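Local coordinates for protein hemoglobin subunit beta (Isurus oxyrinchus, PDB 3MKB) that binds haem and, as the beta subunit of a tetrameric shark haemoglobin, probably carries oxygen in the blood, at residues T25-R30 with D98-E103. Sequence-based numbering, arbitrary orientation.
Sequences TKALER and DSFIVE
Segments 25-30 and 98-103 are helical throughout and cross at 124° between their N-to-C directions, with the axes 8.2 Å apart and the backbones drawing nearest where Ala27 faces Ser99. The small Ala27 is consistent with this closeness. Its CB sits over one face of the Phe100 ring, toward the rim, a CH-pi contact 4.0 Å from the ring centroid, while Ser99 CB packs against Ala27 O at 3.3 Å; Ser99 OG turns back to bond Leu95 O in its own helix. Beside them, Glu103 CG, anti to its carbonyl carbon, lies against Ala27 N and CA; the bend at chi2 (-55°) then turns the carboxylate to meet Arg30 tip to tip. Arg30 leaves its helix with CG anti to the backbone N, then bends at chi3 (-58°) and presents its guanidinium side-on. NE and NH2 both donate to Glu103 OE1, each at 2.8 Å, a buried salt bridge in which the oxygen lies in the guanidinium plane but is approached from above its own carboxylate plane. Val102 CG1 covers one guanidinium face, 3.6 Å from Arg30 CZ. A water adds a third donor to OE1 and ties it to Lys26 O; Lys26 crosses the carboxylate with its aliphatic part, CB to Glu103 CD 3.5 Å, as its tip leads away. Arg30 also bonds His121 and Phe116 O of a neighbouring alpha subunit, so an alanine here would remove the guanidinium and would probably leave Glu103 with a poorly compensated buried charge and weaken the subunit interface. Within the globin fold, this is the crossing of helices 20-34 and 93-108: Phe100 reaches Leu61 of helix 50-65 near the haem, Ile101 packs on helix 114-132, and Val102 faces the alpha subunit.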
ATOM      1  N   THR B  25       8.728  24.020   1.381  1.00 28.55           N
ATOM      2  CA  THR B  25       9.734  24.021   2.436  1.00 31.50           C
ATOM      3  C   THR B  25       9.139  23.310   3.681  1.00 30.84           C
ATOM      4  O   THR B  25       9.724  22.349   4.165  1.00 32.64           O
ATOM      5  CB  THR B  25      10.233  25.460   2.754  1.00 28.92           C
ATOM      6  OG1 THR B  25      10.855  25.999   1.572  1.00 32.73           O
ATOM      7  CG2 THR B  25      11.263  25.435   3.863  1.00 35.76           C
ATOM      8  N   LYS B  26       7.981  23.754   4.139  1.00 30.74           N
ATOM      9  CA  LYS B  26       7.276  23.105   5.269  1.00 31.15           C
ATOM     10  C   LYS B  26       6.914  21.675   4.970  1.00 30.98           C
ATOM     11  O   LYS B  26       7.007  20.843   5.855  1.00 30.97           O
ATOM     12  CB  LYS B  26       6.000  23.847   5.651  1.00 30.95           C
ATOM     13  CG  LYS B  26       6.206  25.311   5.941  1.00 33.50           C
ATOM     14  CD  LYS B  26       4.880  26.008   6.184  1.00 37.09           C
ATOM     15  CE  LYS B  26       5.054  27.525   6.175  1.00 39.61           C
ATOM     16  NZ  LYS B  26       3.760  28.261   6.405  1.00 41.50           N
ATOM     17  N   ALA B  27       6.476  21.377   3.732  1.00 30.52           N
ATOM     18  CA  ALA B  27       6.116  19.956   3.417  1.00 31.16           C
ATOM     19  C   ALA B  27       7.320  18.995   3.543  1.00 32.13           C
ATOM     20  O   ALA B  27       7.201  17.896   4.083  1.00 31.96           O
ATOM     21  CB  ALA B  27       5.473  19.814   2.042  1.00 29.26           C
ATOM     22  N   LEU B  28       8.453  19.411   2.978  1.00 32.61           N
ATOM     23  CA  LEU B  28       9.698  18.687   3.078  1.00 34.02           C
ATOM     24  C   LEU B  28      10.091  18.462   4.550  1.00 33.32           C
ATOM     25  O   LEU B  28      10.470  17.323   4.952  1.00 32.23           O
ATOM     26  CB  LEU B  28      10.783  19.493   2.326  1.00 33.65           C
ATOM     27  CG  LEU B  28      11.815  18.912   1.378  1.00 36.82           C
ATOM     28  CD1 LEU B  28      13.247  19.017   1.976  1.00 39.49           C
ATOM     29  CD2 LEU B  28      11.539  17.496   0.796  1.00 35.84           C
ATOM     30  N   GLU B  29      10.028  19.547   5.333  1.00 33.28           N
ATOM     31  CA  GLU B  29      10.387  19.529   6.763  1.00 35.06           C
ATOM     32  C   GLU B  29       9.482  18.573   7.528  1.00 34.36           C
ATOM     33  O   GLU B  29       9.943  17.753   8.360  1.00 35.02           O
ATOM     34  CB  GLU B  29      10.354  20.960   7.374  1.00 33.87           C
ATOM     35  CG  GLU B  29      11.557  21.812   6.900  1.00 37.50           C
ATOM     36  CD  GLU B  29      11.452  23.318   7.246  1.00 38.60           C
ATOM     37  OE1 GLU B  29      10.342  23.819   7.606  1.00 40.18           O
ATOM     38  OE2 GLU B  29      12.493  23.989   7.092  1.00 42.01           O
ATOM     39  N   ARG B  30       8.192  18.648   7.219  1.00 32.70           N
ATOM     40  CA  ARG B  30       7.231  17.748   7.781  1.00 31.41           C
ATOM     41  C   ARG B  30       7.512  16.309   7.456  1.00 32.63           C
ATOM     42  O   ARG B  30       7.460  15.425   8.348  1.00 32.67           O
ATOM     43  CB  ARG B  30       5.812  18.123   7.305  1.00 32.04           C
ATOM     44  CG  ARG B  30       4.672  17.219   7.865  1.00 28.60           C
ATOM     45  CD  ARG B  30       3.266  17.784   7.384  1.00 31.20           C
ATOM     46  NE  ARG B  30       3.100  19.165   7.825  1.00 30.01           N
ATOM     47  CZ  ARG B  30       2.596  19.516   9.013  1.00 32.39           C
ATOM     48  NH1 ARG B  30       2.191  18.581   9.871  1.00 35.28           N
ATOM     49  NH2 ARG B  30       2.498  20.803   9.344  1.00 30.17           N
ATOM     50  N   ASP B  98       1.954  13.773  -0.009  1.00 32.13           N
ATOM     51  CA  ASP B  98       0.971  13.743   1.120  1.00 30.20           C
ATOM     52  C   ASP B  98       1.263  14.853   2.142  1.00 30.39           C
ATOM     53  O   ASP B  98       0.352  15.422   2.737  1.00 30.84           O
ATOM     54  CB  ASP B  98       0.939  12.368   1.826  1.00 30.52           C
ATOM     55  CG  ASP B  98       0.254  11.283   0.975  1.00 29.04           C
ATOM     56  OD1 ASP B  98      -0.546  11.612   0.048  1.00 28.42           O
ATOM     57  OD2 ASP B  98       0.543  10.091   1.206  1.00 30.35           O
ATOM     58  N   SER B  99       2.533  15.172   2.344  1.00 29.10           N
ATOM     59  CA  SER B  99       2.884  16.257   3.247  1.00 28.23           C
ATOM     60  C   SER B  99       2.494  17.595   2.660  1.00 26.43           C
ATOM     61  O   SER B  99       2.182  18.484   3.372  1.00 24.90           O
ATOM     62  CB  SER B  99       4.393  16.274   3.500  1.00 28.59           C
ATOM     63  OG  SER B  99       4.844  15.026   3.957  1.00 29.04           O
ATOM     64  N   PHE B 100       2.557  17.711   1.337  1.00 28.46           N
ATOM     65  CA  PHE B 100       2.161  18.889   0.633  1.00 28.05           C
ATOM     66  C   PHE B 100       0.697  19.093   0.863  1.00 26.71           C
ATOM     67  O   PHE B 100       0.244  20.214   1.065  1.00 27.35           O
ATOM     68  CB  PHE B 100       2.350  18.711  -0.887  1.00 29.47           C
ATOM     69  CG  PHE B 100       3.526  19.430  -1.419  1.00 32.64           C
ATOM     70  CD1 PHE B 100       3.401  20.742  -1.837  1.00 33.64           C
ATOM     71  CD2 PHE B 100       4.781  18.791  -1.477  1.00 34.72           C
ATOM     72  CE1 PHE B 100       4.490  21.461  -2.319  1.00 31.79           C
ATOM     73  CE2 PHE B 100       5.894  19.477  -1.981  1.00 37.32           C
ATOM     74  CZ  PHE B 100       5.751  20.824  -2.406  1.00 37.51           C
ATOM     75  N   ILE B 101      -0.053  18.008   0.712  1.00 27.81           N
ATOM     76  CA  ILE B 101      -1.511  18.064   0.945  1.00 27.03           C
ATOM     77  C   ILE B 101      -1.794  18.537   2.368  1.00 27.45           C
ATOM     78  O   ILE B 101      -2.675  19.355   2.575  1.00 27.78           O
ATOM     79  CB  ILE B 101      -2.158  16.694   0.661  1.00 27.13           C
ATOM     80  CG1 ILE B 101      -2.188  16.497  -0.861  1.00 29.32           C
ATOM     81  CG2 ILE B 101      -3.612  16.647   1.199  1.00 27.28           C
ATOM     82  CD1 ILE B 101      -2.403  15.133  -1.290  1.00 30.60           C
ATOM     83  N   VAL B 102      -1.046  18.015   3.356  1.00 26.27           N
ATOM     84  CA  VAL B 102      -1.216  18.492   4.745  1.00 26.49           C
ATOM     85  C   VAL B 102      -0.930  20.008   4.801  1.00 26.43           C
ATOM     86  O   VAL B 102      -1.635  20.715   5.505  1.00 26.27           O
ATOM     87  CB  VAL B 102      -0.384  17.681   5.741  1.00 26.58           C
ATOM     88  CG1 VAL B 102      -0.306  18.380   7.178  1.00 28.00           C
ATOM     89  CG2 VAL B 102      -1.002  16.284   5.890  1.00 26.22           C
ATOM     90  N   GLU B 103       0.037  20.504   3.995  1.00 26.18           N
ATOM     91  CA  GLU B 103       0.381  21.926   4.063  1.00 26.73           C
ATOM     92  C   GLU B 103      -0.677  22.770   3.337  1.00 27.01           C
ATOM     93  O   GLU B 103      -1.001  23.849   3.767  1.00 28.13           O
ATOM     94  CB  GLU B 103       1.779  22.228   3.545  1.00 26.33           C
ATOM     95  CG  GLU B 103       2.933  21.802   4.493  1.00 29.11           C
ATOM     96  CD  GLU B 103       2.817  22.383   5.891  1.00 29.84           C
ATOM     97  OE1 GLU B 103       3.379  21.726   6.821  1.00 30.08           O
ATOM     98  OE2 GLU B 103       2.238  23.497   6.064  1.00 27.85           O
TER
HETATM   99  O   HOH W   1       5.929  21.773   8.448  1.00 41.55           O